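Local coordinates for protein DNA helicase RecQ (Deinococcus radiodurans, PDB 4Q48) that probably couples ATP hydrolysis to the unwinding of duplex DNA by translocating 3'-5', this chain being the catalytic core of the longer enzyme, at residues V308-L313 with A336-G341; R90-N95 with D116-A121; S151-D156 with D184-A189; T437-G442 with P457-G462. All blocks are in the same frame, centred on the assembly; numbering follows the deposited sequence.

Contact 1: residues V308-L313 with A336-G341; sequences VAHLDL and AWMVYG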
loop_
_atom_site.group_PDB
_atom_site.type_symbol
_atom_site.label_atom_id
_atom_site.label_comp_id
_atom_site.label_asym_id
_atom_site.label_seq_id
_atom_site.Cartn_x
_atom_site.Cartn_y
_atom_site.Cartn_z
ATOM N N VAL A 308 12.415 -9.199 10.920
ATOM C CA VAL A 308 12.258 -7.771 11.094
ATOM C C VAL A 308 11.462 -7.503 12.354
ATOM O O VAL A 308 10.312 -7.936 12.490
ATOM C CB VAL A 308 11.592 -7.103 9.902
ATOM C CG1 VAL A 308 11.129 -5.729 10.290
ATOM C CG2 VAL A 308 12.592 -6.980 8.781
ATOM N N ALA A 309 12.088 -6.757 13.261
ATOM C CA ALA A 309 11.503 -6.404 14.538
ATOM C C ALA A 309 11.041 -4.960 14.565
ATOM O O ALA A 309 11.802 -4.055 14.228
ATOM C CB ALA A 309 12.508 -6.646 15.656
ATOM N N HIS A 310 9.810 -4.735 15.028
ATOM C CA HIS A 310 9.344 -3.372 15.243
ATOM C C HIS A 310 9.185 -3.114 16.737
ATOM O O HIS A 310 8.392 -3.777 17.408
ATOM C CB HIS A 310 8.035 -3.127 14.495
ATOM C CG HIS A 310 8.225 -2.801 13.043
ATOM N ND1 HIS A 310 8.167 -3.756 12.048
ATOM C CD2 HIS A 310 8.483 -1.623 12.423
ATOM C CE1 HIS A 310 8.373 -3.175 10.878
ATOM N NE2 HIS A 310 8.561 -1.882 11.079
ATOM N N LEU A 311 9.941 -2.150 17.258
ATOM C CA LEU A 311 9.922 -1.885 18.688
ATOM C C LEU A 311 9.075 -0.647 18.948
ATOM O O LEU A 311 8.879 -0.222 20.096
ATOM C CB LEU A 311 11.347 -1.693 19.197
ATOM C CG LEU A 311 12.059 -3.008 19.501
ATOM C CD1 LEU A 311 13.523 -2.772 19.852
ATOM C CD2 LEU A 311 11.364 -3.776 20.593
ATOM N N ASP A 312 8.560 -0.087 17.859
ATOM C CA ASP A 312 7.607 1.009 17.904
ATOM C C ASP A 312 6.655 0.844 16.729
ATOM O O ASP A 312 6.931 0.085 15.791
ATOM C CB ASP A 312 8.279 2.396 17.822
ATOM C CG ASP A 312 9.257 2.658 18.943
ATOM O OD1 ASP A 312 8.848 2.634 20.127
ATOM O OD2 ASP A 312 10.438 2.926 18.627
ATOM N N LEU A 313 5.528 1.544 16.788
ATOM C CA LEU A 313 4.590 1.532 15.685
ATOM C C LEU A 313 5.200 2.184 14.466
ATOM O O LEU A 313 5.804 3.258 14.564
ATOM C CB LEU A 313 3.307 2.239 16.068
ATOM C CG LEU A 313 2.326 1.410 16.875
ATOM C CD1 LEU A 313 1.097 2.271 17.160
ATOM C CD2 LEU A 313 1.970 0.147 16.111
ATOM N N ALA A 336 8.242 -11.616 11.074
ATOM C CA ALA A 336 8.074 -10.208 11.354
ATOM C C ALA A 336 7.440 -10.152 12.714
ATOM O O ALA A 336 6.379 -10.740 12.922
ATOM C CB ALA A 336 7.239 -9.529 10.309
ATOM N N TRP A 337 8.136 -9.496 13.644
ATOM C CA TRP A 337 7.817 -9.481 15.072
ATOM C C TRP A 337 7.685 -8.036 15.534
ATOM O O TRP A 337 8.621 -7.239 15.358
ATOM C CB TRP A 337 8.929 -10.186 15.810
ATOM C CG TRP A 337 8.871 -10.323 17.299
ATOM C CD1 TRP A 337 8.523 -11.441 17.998
ATOM C CD2 TRP A 337 9.296 -9.352 18.274
ATOM N NE1 TRP A 337 8.675 -11.221 19.354
ATOM C CE2 TRP A 337 9.145 -9.947 19.550
ATOM C CE3 TRP A 337 9.783 -8.041 18.194
ATOM C CZ2 TRP A 337 9.451 -9.269 20.740
ATOM C CZ3 TRP A 337 10.070 -7.363 19.383
ATOM C CH2 TRP A 337 9.916 -7.991 20.635
ATOM N N MET A 338 6.524 -7.672 16.079
ATOM C CA MET A 338 6.296 -6.295 16.540
ATOM C C MET A 338 5.549 -6.231 17.878
ATOM O O MET A 338 4.549 -6.930 18.127
ATOM C CB MET A 338 5.538 -5.470 15.495
ATOM C CG MET A 338 5.027 -4.109 16.012
ATOM S SD MET A 338 4.279 -3.010 14.771
ATOM C CE MET A 338 2.729 -3.817 14.434
ATOM N N VAL A 339 6.051 -5.354 18.734
ATOM C CA VAL A 339 5.378 -5.057 19.976
ATOM C C VAL A 339 5.088 -3.571 20.018
ATOM O O VAL A 339 5.857 -2.742 19.542
ATOM C CB VAL A 339 6.204 -5.466 21.225
ATOM C CG1 VAL A 339 6.143 -6.984 21.467
ATOM C CG2 VAL A 339 7.637 -4.913 21.142
ATOM N N TYR A 340 3.942 -3.251 20.581
ATOM C CA TYR A 340 3.548 -1.880 20.732
ATOM C C TYR A 340 2.710 -1.868 21.998
ATOM O O TYR A 340 2.162 -2.904 22.410
ATOM C CB TYR A 340 2.768 -1.391 19.500
ATOM C CG TYR A 340 1.314 -1.805 19.496
ATOM C CD1 TYR A 340 0.941 -3.116 19.255
ATOM C CD2 TYR A 340 0.312 -0.868 19.732
ATOM C CE1 TYR A 340 -0.391 -3.474 19.267
ATOM C CE2 TYR A 340 -1.007 -1.218 19.739
ATOM C CZ TYR A 340 -1.349 -2.509 19.520
ATOM O OH TYR A 340 -2.667 -2.835 19.545
ATOM N N GLY A 341 2.623 -0.710 22.631
ATOM C CA GLY A 341 1.810 -0.593 23.817
ATOM C C GLY A 341 0.904 0.618 23.850
ATOM O O GLY A 341 0.853 1.430 22.908
#
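With CG anti to the backbone N in both Trp337 (chi1 180°) and Met338 (chi1 169°), two neighbouring residues of strand 334-340 send long side chains to opposite faces of a sheet. This is the parallel sheet of the second RecA-like helicase domain, in which strands 305-310 and 334-340 are adjacent members of a beta-alpha-beta crossover through helix 317-324. The backbone of Trp337 is gripped at both ends: its N donates to Val308 O (2.9 Å), and its O accepts from His310 N (2.8 Å). Val339 N donates to His310 O, nearly along the C=O axis. On the face carrying Ala309 and Trp337, the indole leans past the small residue, CE3 lying 4.0 Å from Ala309 CB. Leu311 CD2 reaches the indole at its edge, 4.0 Å from CZ3 of Trp337, while Phe229 of helix 222-233 stacks on the same ring. On the other face the imidazole of His310 leads off to Glu323, NE2 being hydrogen-bonded to its OE1; Met338 meets the histidine chiefly at CB, 3.5 Å from Met338 CG, with SD oblique to the ring. Beyond the end of its strand Leu313 crosses Tyr340 obliquely, CD2 to CB at 3.8 Å. A bend at chi3 of Met338 (72°) sets SD between two neighbours, 3.8 Å from His310 CB and 4.1 Å from Leu313 CD2.

Contact 2: residues R90-N95 with D116-A121; sequences RAAFLN and DLLYVA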
loop_
_atom_site.group_PDB
_atom_site.type_symbol
_atom_site.label_atom_id
_atom_site.label_comp_id
_atom_site.label_asym_id
_atom_site.label_seq_id
_atom_site.Cartn_x
_atom_site.Cartn_y
_atom_site.Cartn_z
ATOM N N ARG A 90 16.087 0.655 -26.080
ATOM C CA ARG A 90 16.467 2.056 -26.233
ATOM C C ARG A 90 15.566 2.918 -25.343
ATOM O O ARG A 90 14.343 2.874 -25.482
ATOM C CB ARG A 90 16.357 2.473 -27.698
ATOM C CG ARG A 90 16.772 1.368 -28.683
ATOM C CD ARG A 90 16.325 1.701 -30.086
ATOM N NE ARG A 90 14.956 1.228 -30.307
ATOM C CZ ARG A 90 14.212 1.539 -31.364
ATOM N NH1 ARG A 90 14.700 2.327 -32.313
ATOM N NH2 ARG A 90 12.980 1.071 -31.464
ATOM N N ALA A 91 16.151 3.678 -24.425
ATOM C CA ALA A 91 15.350 4.523 -23.553
ATOM C C ALA A 91 16.085 5.806 -23.203
ATOM O O ALA A 91 17.306 5.887 -23.349
ATOM C CB ALA A 91 14.974 3.787 -22.303
ATOM N N ALA A 92 15.361 6.792 -22.685
ATOM C CA ALA A 92 15.982 8.079 -22.448
ATOM C C ALA A 92 15.242 8.841 -21.383
ATOM O O ALA A 92 14.185 8.404 -20.928
ATOM C CB ALA A 92 16.038 8.868 -23.729
ATOM N N PHE A 93 15.808 9.966 -20.960
ATOM C CA PHE A 93 15.158 10.779 -19.938
ATOM C C PHE A 93 14.972 12.163 -20.402
ATOM O O PHE A 93 15.876 12.754 -20.979
ATOM C CB PHE A 93 15.971 10.868 -18.647
ATOM C CG PHE A 93 16.295 9.569 -18.071
ATOM C CD1 PHE A 93 15.298 8.784 -17.522
ATOM C CD2 PHE A 93 17.592 9.107 -18.089
ATOM C CE1 PHE A 93 15.582 7.549 -16.987
ATOM C CE2 PHE A 93 17.890 7.878 -17.557
ATOM C CZ PHE A 93 16.878 7.099 -16.993
ATOM N N LEU A 94 13.816 12.697 -20.054
ATOM C CA LEU A 94 13.467 14.048 -20.375
ATOM C C LEU A 94 13.002 14.720 -19.075
ATOM O O LEU A 94 11.985 14.334 -18.497
ATOM C CB LEU A 94 12.391 14.031 -21.454
ATOM C CG LEU A 94 12.047 15.256 -22.290
ATOM C CD1 LEU A 94 13.184 15.516 -23.259
ATOM C CD2 LEU A 94 10.748 14.978 -23.046
ATOM N N ASN A 95 13.760 15.721 -18.630
ATOM C CA ASN A 95 13.425 16.509 -17.443
ATOM C C ASN A 95 14.251 17.796 -17.399
ATOM O O ASN A 95 15.231 17.948 -18.140
ATOM C CB ASN A 95 13.660 15.712 -16.157
ATOM C CG ASN A 95 15.014 15.034 -16.138
ATOM O OD1 ASN A 95 16.042 15.695 -16.003
ATOM N ND2 ASN A 95 15.023 13.712 -16.273
ATOM N N ASP A 116 12.431 3.252 -27.310
ATOM C CA ASP A 116 11.403 2.303 -26.956
ATOM C C ASP A 116 10.661 2.827 -25.745
ATOM O O ASP A 116 9.461 2.605 -25.570
ATOM C CB ASP A 116 12.016 0.950 -26.671
ATOM C CG ASP A 116 12.620 0.342 -27.884
ATOM O OD1 ASP A 116 11.840 0.007 -28.813
ATOM O OD2 ASP A 116 13.863 0.179 -27.890
ATOM N N LEU A 117 11.411 3.510 -24.895
ATOM C CA LEU A 117 10.872 4.076 -23.679
ATOM C C LEU A 117 11.366 5.486 -23.503
ATOM O O LEU A 117 12.514 5.797 -23.814
ATOM C CB LEU A 117 11.258 3.243 -22.456
ATOM C CG LEU A 117 10.716 1.829 -22.463
ATOM C CD1 LEU A 117 11.477 1.009 -21.462
ATOM C CD2 LEU A 117 9.237 1.847 -22.178
ATOM N N LEU A 118 10.477 6.352 -23.058
ATOM C CA LEU A 118 10.863 7.679 -22.660
ATOM C C LEU A 118 10.387 7.940 -21.236
ATOM O O LEU A 118 9.183 7.954 -20.944
ATOM C CB LEU A 118 10.297 8.720 -23.606
ATOM C CG LEU A 118 10.716 10.109 -23.130
ATOM C CD1 LEU A 118 12.205 10.288 -23.316
ATOM C CD2 LEU A 118 9.962 11.184 -23.857
ATOM N N TYR A 119 11.341 8.110 -20.336
ATOM C CA TYR A 119 11.030 8.466 -18.960
ATOM C C TYR A 119 10.967 9.993 -18.837
ATOM O O TYR A 119 11.908 10.702 -19.202
ATOM C CB TYR A 119 12.073 7.842 -18.017
ATOM C CG TYR A 119 11.889 6.344 -17.830
ATOM C CD1 TYR A 119 12.519 5.421 -18.658
ATOM C CD2 TYR A 119 11.047 5.863 -16.853
ATOM C CE1 TYR A 119 12.327 4.054 -18.479
ATOM C CE2 TYR A 119 10.859 4.523 -16.668
ATOM C CZ TYR A 119 11.488 3.620 -17.471
ATOM O OH TYR A 119 11.245 2.280 -17.233
ATOM N N VAL A 120 9.856 10.504 -18.327
ATOM C CA VAL A 120 9.666 11.938 -18.314
ATOM C C VAL A 120 9.025 12.405 -17.014
ATOM O O VAL A 120 7.998 11.897 -16.590
ATOM C CB VAL A 120 8.797 12.375 -19.537
ATOM C CG1 VAL A 120 7.573 11.478 -19.673
ATOM C CG2 VAL A 120 8.399 13.847 -19.464
ATOM N N ALA A 121 9.660 13.373 -16.375
ATOM C CA ALA A 121 9.116 13.972 -15.187
ATOM C C ALA A 121 7.797 14.637 -15.560
ATOM O O ALA A 121 7.653 15.158 -16.662
ATOM C CB ALA A 121 10.090 14.978 -14.611
#
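Strand 91-94, at one edge of the first helicase-domain sheet, is fastened along its length to strand 117-120, and a salt bridge closes the N-terminal end of the pair. Arg90, its chain bent at chi3 (-87°), grips Asp116 side-on: NE meets OD2 at 2.9 Å and NH2 meets OD1 at 3.1 Å. Both carboxylate oxygens lie near the guanidinium plane, but the nitrogens approach them from above the carboxylate plane, the two planes standing 60° apart. The anti lone pair of Asp116 OD2 takes the backbone N of Arg90 (2.9 Å), so this oxygen serves both main chain and side chain of the arginine. Arg90 O in turn accepts from Asp116 N and Leu117 N. An alanine at Asp116 would probably loosen this end, losing the salt bridge and the bond to Arg90 N. The strands are parallel neighbours in a RecA-like beta-alpha-beta unit, with helix 100-111 as the crossover packed on Ala92, Leu94 and Leu118. Tyr119 N to Ala92 O, Leu94 N to Tyr119 O (2.9 Å) and Ala121 N to Leu94 O continue the ladder, each nearly along its C=O axis. On the opposite face Phe93 and Tyr119 run side by side, the phenylalanine ring presenting its edge at CD1 to Tyr119 CB (3.4 Å). The phenol OH of Tyr119 is hydrogen-bonded to Tyr56 OH and Gln57 NE2. Beneath helix 100-111, Leu94 crosses Leu118 obliquely, CD2 to CD2 at 4.0 Å.

Contact 3: residues S151-D156 with D184-A189; sequences SQWGHD and DERTRA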
loop_
_atom_site.group_PDB
_atom_site.type_symbol
_atom_site.label_atom_id
_atom_site.label_comp_id
_atom_site.label_asym_id
_atom_site.label_seq_id
_atom_site.Cartn_x
_atom_site.Cartn_y
_atom_site.Cartn_z
ATOM N N SER A 151 -3.751 11.372 -5.564
ATOM C CA SER A 151 -4.640 11.373 -4.403
ATOM C C SER A 151 -4.145 12.207 -3.230
ATOM O O SER A 151 -2.943 12.233 -2.945
ATOM C CB SER A 151 -4.859 9.936 -3.918
ATOM O OG SER A 151 -5.829 9.888 -2.891
ATOM N N GLN A 152 -5.075 12.904 -2.571
ATOM C CA GLN A 152 -4.788 13.559 -1.292
ATOM C C GLN A 152 -4.439 12.472 -0.277
ATOM O O GLN A 152 -3.730 12.717 0.696
ATOM C CB GLN A 152 -5.985 14.374 -0.777
ATOM C CG GLN A 152 -7.150 13.488 -0.305
ATOM C CD GLN A 152 -8.540 14.085 -0.497
ATOM O OE1 GLN A 152 -8.933 14.454 -1.612
ATOM N NE2 GLN A 152 -9.309 14.145 0.592
ATOM N N TRP A 153 -4.954 11.267 -0.518
ATOM C CA TRP A 153 -4.856 10.174 0.444
ATOM C C TRP A 153 -3.582 9.336 0.444
ATOM O O TRP A 153 -2.777 9.413 1.371
ATOM C CB TRP A 153 -6.049 9.223 0.253
ATOM C CG TRP A 153 -7.378 9.889 0.492
ATOM C CD1 TRP A 153 -8.225 10.419 -0.449
ATOM C CD2 TRP A 153 -8.000 10.120 1.766
ATOM N NE1 TRP A 153 -9.334 10.960 0.166
ATOM C CE2 TRP A 153 -9.221 10.786 1.522
ATOM C CE3 TRP A 153 -7.644 9.820 3.090
ATOM C CZ2 TRP A 153 -10.079 11.153 2.545
ATOM C CZ3 TRP A 153 -8.500 10.185 4.100
ATOM C CH2 TRP A 153 -9.703 10.845 3.824
ATOM N N GLY A 154 -3.374 8.585 -0.627
ATOM C CA GLY A 154 -2.520 7.416 -0.560
ATOM C C GLY A 154 -1.042 7.450 -0.240
ATOM O O GLY A 154 -0.495 6.391 0.101
ATOM N N HIS A 155 -0.393 8.614 -0.317
ATOM C CA HIS A 155 1.065 8.637 -0.214
ATOM C C HIS A 155 1.500 10.084 -0.407
ATOM O O HIS A 155 0.906 10.993 0.174
ATOM C CB HIS A 155 1.666 7.680 -1.274
ATOM C CG HIS A 155 3.114 7.325 -1.087
ATOM N ND1 HIS A 155 4.145 8.003 -1.705
ATOM C CD2 HIS A 155 3.700 6.334 -0.363
ATOM C CE1 HIS A 155 5.299 7.451 -1.370
ATOM N NE2 HIS A 155 5.054 6.439 -0.551
ATOM N N ASP A 156 2.500 10.308 -1.246
ATOM C CA ASP A 156 2.948 11.661 -1.512
ATOM C C ASP A 156 2.023 12.285 -2.531
ATOM O O ASP A 156 2.055 11.937 -3.707
ATOM C CB ASP A 156 4.391 11.709 -2.043
ATOM C CG ASP A 156 5.344 10.763 -1.307
ATOM O OD1 ASP A 156 5.162 10.530 -0.088
ATOM O OD2 ASP A 156 6.302 10.274 -1.957
ATOM N N ASP A 184 -4.174 1.832 -1.116
ATOM C CA ASP A 184 -5.219 2.400 -0.257
ATOM C C ASP A 184 -6.568 2.533 -1.003
ATOM O O ASP A 184 -6.618 2.950 -2.160
ATOM C CB ASP A 184 -4.751 3.747 0.302
ATOM C CG ASP A 184 -5.490 4.148 1.559
ATOM O OD1 ASP A 184 -6.507 3.511 1.876
ATOM O OD2 ASP A 184 -5.049 5.094 2.245
ATOM N N GLU A 185 -7.649 2.136 -0.336
ATOM C CA GLU A 185 -8.941 1.896 -0.972
ATOM C C GLU A 185 -9.608 3.181 -1.447
ATOM O O GLU A 185 -10.179 3.219 -2.535
ATOM C CB GLU A 185 -9.837 1.174 0.037
ATOM C CG GLU A 185 -11.270 0.874 -0.345
ATOM C CD GLU A 185 -12.093 0.469 0.890
ATOM O OE1 GLU A 185 -11.499 -0.027 1.886
ATOM O OE2 GLU A 185 -13.334 0.646 0.878
ATOM N N ARG A 186 -9.517 4.232 -0.640
ATOM C CA ARG A 186 -9.756 5.613 -1.080
ATOM C C ARG A 186 -8.808 6.150 -2.145
ATOM O O ARG A 186 -9.146 7.085 -2.876
ATOM C CB ARG A 186 -9.762 6.544 0.134
ATOM C CG ARG A 186 -11.125 6.547 0.814
ATOM C CD ARG A 186 -11.128 7.292 2.128
ATOM N NE ARG A 186 -10.069 6.776 2.984
ATOM C CZ ARG A 186 -9.897 7.120 4.252
ATOM N NH1 ARG A 186 -10.724 7.984 4.824
ATOM N NH2 ARG A 186 -8.903 6.583 4.948
ATOM N N THR A 187 -7.606 5.597 -2.192
ATOM C CA THR A 187 -6.625 5.991 -3.194
ATOM C C THR A 187 -6.850 5.276 -4.530
ATOM O O THR A 187 -6.764 5.897 -5.588
ATOM C CB THR A 187 -5.204 5.717 -2.700
ATOM O OG1 THR A 187 -5.071 6.206 -1.356
ATOM C CG2 THR A 187 -4.191 6.398 -3.611
ATOM N N ARG A 188 -7.175 3.987 -4.471
ATOM C CA ARG A 188 -7.539 3.219 -5.663
ATOM C C ARG A 188 -8.697 3.898 -6.386
ATOM O O ARG A 188 -8.771 3.895 -7.613
ATOM C CB ARG A 188 -7.941 1.794 -5.272
ATOM C CG ARG A 188 -6.832 0.955 -4.675
ATOM C CD ARG A 188 -7.161 -0.519 -4.796
ATOM N NE ARG A 188 -8.302 -0.857 -3.940
ATOM C CZ ARG A 188 -8.190 -1.152 -2.644
ATOM N NH1 ARG A 188 -6.999 -1.178 -2.075
ATOM N NH2 ARG A 188 -9.261 -1.445 -1.911
ATOM N N ALA A 189 -9.611 4.462 -5.607
ATOM C CA ALA A 189 -10.787 5.107 -6.152
ATOM C C ALA A 189 -10.452 6.429 -6.850
ATOM O O ALA A 189 -11.033 6.756 -7.887
ATOM C CB ALA A 189 -11.806 5.323 -5.040
#
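The guanidinium of Arg186 lies flat on the indole of Trp153, their planes 23° apart and their centres 3.8 Å from each other. The tryptophan belongs to the loop after strand 139-145, which by sequence corresponds to the aromatic-rich loop of RecQ helicases, whereas the arginine sits in the first turn of helix 185-194. CB of Trp153 already points at the helix, and with CG anti to the carbonyl carbon (chi1 -62°) the indole lies alongside Arg186. Arg186 bends at chi3 (-53°) and spreads along the ring: CD stands over the centre of the six-membered ring, 4.0 Å from its centroid, as a CH-pi contact, and further out CZ makes a cation-pi contact with the same ring. NH1 overhangs its far rim, 3.2 Å from both CZ3 and CH2 of Trp153. Gln152 CG lies on the opposite face, but offset toward the rim at the five-membered ring. An alanine at Trp153 would remove the face on which the guanidinium rests and would probably leave its position to the salt bridge of NH1 with Asp486. Trp153 also touches Arg363, Val364 and Ser367 of helix 359-376; the stack thus sits where parts beyond the first helicase domain come together. Beside it Thr187 fits against Gly154, CG2 lying 3.6 Å from the glycine CA; a CB there would clash with CG2. Ser151 bends the loop as an ST turn, its OG accepting from Trp153 N at 2.9 Å; the same OG is hydrogen-bonded to Asp190 OD2 of helix 185-194, and Ser151 CB rests 3.6 Å from Thr187 CG2.

Contact 4: residues T437-G442 with P457-G462; sequences TDVLLG and PTFGVG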
loop_
_atom_site.group_PDB
_atom_site.type_symbol
_atom_site.label_atom_id
_atom_site.label_comp_id
_atom_site.label_asym_id
_atom_site.label_seq_id
_atom_site.Cartn_x
_atom_site.Cartn_y
_atom_site.Cartn_z
ATOM N N THR A 437 -27.941 4.367 15.247
ATOM C CA THR A 437 -27.990 3.796 16.588
ATOM C C THR A 437 -29.353 4.060 17.209
ATOM O O THR A 437 -29.857 3.234 17.980
ATOM C CB THR A 437 -26.869 4.362 17.468
ATOM O OG1 THR A 437 -25.598 4.124 16.844
ATOM C CG2 THR A 437 -26.901 3.757 18.850
ATOM N N ASP A 438 -29.936 5.216 16.865
ATOM C CA ASP A 438 -31.280 5.595 17.328
ATOM C C ASP A 438 -32.306 4.630 16.779
ATOM O O ASP A 438 -33.174 4.135 17.512
ATOM C CB ASP A 438 -31.658 7.014 16.885
ATOM C CG ASP A 438 -31.150 8.091 17.830
ATOM O OD1 ASP A 438 -30.927 7.784 19.030
ATOM O OD2 ASP A 438 -30.958 9.241 17.357
ATOM N N VAL A 439 -32.198 4.373 15.478
ATOM C CA VAL A 439 -33.096 3.459 14.817
ATOM C C VAL A 439 -32.956 2.092 15.462
ATOM O O VAL A 439 -33.946 1.467 15.867
ATOM C CB VAL A 439 -32.815 3.375 13.301
ATOM C CG1 VAL A 439 -33.704 2.339 12.656
ATOM C CG2 VAL A 439 -33.000 4.743 12.633
ATOM N N LEU A 440 -31.716 1.638 15.581
ATOM C CA LEU A 440 -31.449 0.347 16.198
ATOM C C LEU A 440 -32.058 0.228 17.598
ATOM O O LEU A 440 -32.534 -0.837 17.976
ATOM C CB LEU A 440 -29.948 0.102 16.256
ATOM C CG LEU A 440 -29.313 -0.295 14.924
ATOM C CD1 LEU A 440 -27.775 -0.218 14.996
ATOM C CD2 LEU A 440 -29.760 -1.697 14.533
ATOM N N LEU A 441 -32.055 1.322 18.354
ATOM C CA LEU A 441 -32.474 1.292 19.753
ATOM C C LEU A 441 -33.966 1.508 19.907
ATOM O O LEU A 441 -34.551 1.218 20.953
ATOM C CB LEU A 441 -31.721 2.364 20.548
ATOM C CG LEU A 441 -30.264 2.071 20.880
ATOM C CD1 LEU A 441 -29.658 3.258 21.557
ATOM C CD2 LEU A 441 -30.163 0.834 21.759
ATOM N N GLY A 442 -34.588 2.002 18.853
ATOM C CA GLY A 442 -36.009 2.257 18.908
ATOM C C GLY A 442 -36.277 3.535 19.665
ATOM O O GLY A 442 -37.246 3.604 20.422
ATOM N N PRO A 457 -39.922 -1.658 9.733
ATOM C CA PRO A 457 -39.944 -2.889 10.541
ATOM C C PRO A 457 -38.666 -3.125 11.369
ATOM O O PRO A 457 -38.709 -3.904 12.324
ATOM C CB PRO A 457 -40.119 -3.986 9.491
ATOM C CG PRO A 457 -39.523 -3.410 8.278
ATOM C CD PRO A 457 -39.903 -1.953 8.299
ATOM N N THR A 458 -37.565 -2.467 11.000
ATOM C CA THR A 458 -36.260 -2.608 11.672
ATOM C C THR A 458 -36.111 -1.765 12.951
ATOM O O THR A 458 -35.081 -1.813 13.629
ATOM C CB THR A 458 -35.100 -2.219 10.718
ATOM O OG1 THR A 458 -33.860 -2.730 11.215
ATOM C CG2 THR A 458 -34.978 -0.718 10.613
ATOM N N PHE A 459 -37.131 -0.971 13.255
ATOM C CA PHE A 459 -37.041 0.024 14.323
ATOM C C PHE A 459 -36.990 -0.655 15.680
ATOM O O PHE A 459 -37.851 -1.475 15.997
ATOM C CB PHE A 459 -38.233 0.991 14.270
ATOM C CG PHE A 459 -38.083 2.204 15.151
ATOM C CD1 PHE A 459 -37.097 3.152 14.896
ATOM C CD2 PHE A 459 -38.911 2.384 16.257
ATOM C CE1 PHE A 459 -36.953 4.280 15.715
ATOM C CE2 PHE A 459 -38.773 3.511 17.078
ATOM C CZ PHE A 459 -37.792 4.456 16.807
ATOM N N GLY A 460 -35.926 -0.395 16.437
ATOM C CA GLY A 460 -35.823 -0.937 17.772
ATOM C C GLY A 460 -35.482 -2.405 17.830
ATOM O O GLY A 460 -35.542 -3.013 18.899
ATOM N N VAL A 461 -35.092 -2.975 16.700
ATOM C CA VAL A 461 -34.743 -4.388 16.659
ATOM C C VAL A 461 -33.487 -4.642 17.509
ATOM O O VAL A 461 -33.171 -5.789 17.845
ATOM C CB VAL A 461 -34.516 -4.874 15.197
ATOM C CG1 VAL A 461 -33.256 -4.204 14.579
ATOM C CG2 VAL A 461 -34.447 -6.418 15.130
ATOM N N GLY A 462 -32.769 -3.567 17.838
ATOM C CA GLY A 462 -31.546 -3.655 18.619
ATOM C C GLY A 462 -31.684 -3.122 20.048
ATOM O O GLY A 462 -30.697 -2.688 20.638
#
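Thr458 opens the contact by setting its methyl CG2 in the crowded position between backbone N and carbonyl carbon, where it crosses Val439 at about a right angle, 3.9 Å from CG1. Phe459 follows with CG anti to the backbone N (chi1 -168°), which carries the ring past the helix end. One face of that ring receives Gly442 CA as a CH-pi contact, 3.7 Å from the centroid, while CD1 lies 4.1 Å from Val439 CG1. Gly460 then turns its N onto Val439 O (2.8 Å), nearly along the C=O axis. That carbonyl also accepts from Gly442 N, for helix 433-441 ends in a Schellman motif with Gly442 at positive phi (78°). Within the RQC domain, whose fold is of the winged-helix type, a type II turn from Thr458 to Val461 is docked on a helix C-terminus: the N-H of Gly460 within the turn and that of Gly462 just after it take up carbonyls of the last helical turn. Gly460, also at positive phi, brings its CA to 3.3 Å from Leu440 O. Val461 adds a light touch of CG1 on Leu440 CD2. Gly462 N donates to Leu440 O (2.7 Å), in the carbonyl plane, while its own O bonds to Trp470 NE1.

How the contacts relate
The four contacts follow one another along the chain without touching. Contacts 2 and 3 lie in the first helicase domain, with centres about 26 Å apart; contact 1 lies in the second and contact 4 in the RQC domain, about 60 Å from contact 2 between centres. Contact 2 comes nearest the nucleotide site: the Tyr119 side chain is about 5 Å from that of Ser53, an ADP-binding residue, though no nucleotide is bound here. Contact 1 approaches the zinc site, the side chain of Ala336 being about 12 Å from the ion. Helix 359-376 touches both contact 1 and contact 3, bridging centres about 25 Å apart. Contacts 3 and 4 lie away from the annotated sites.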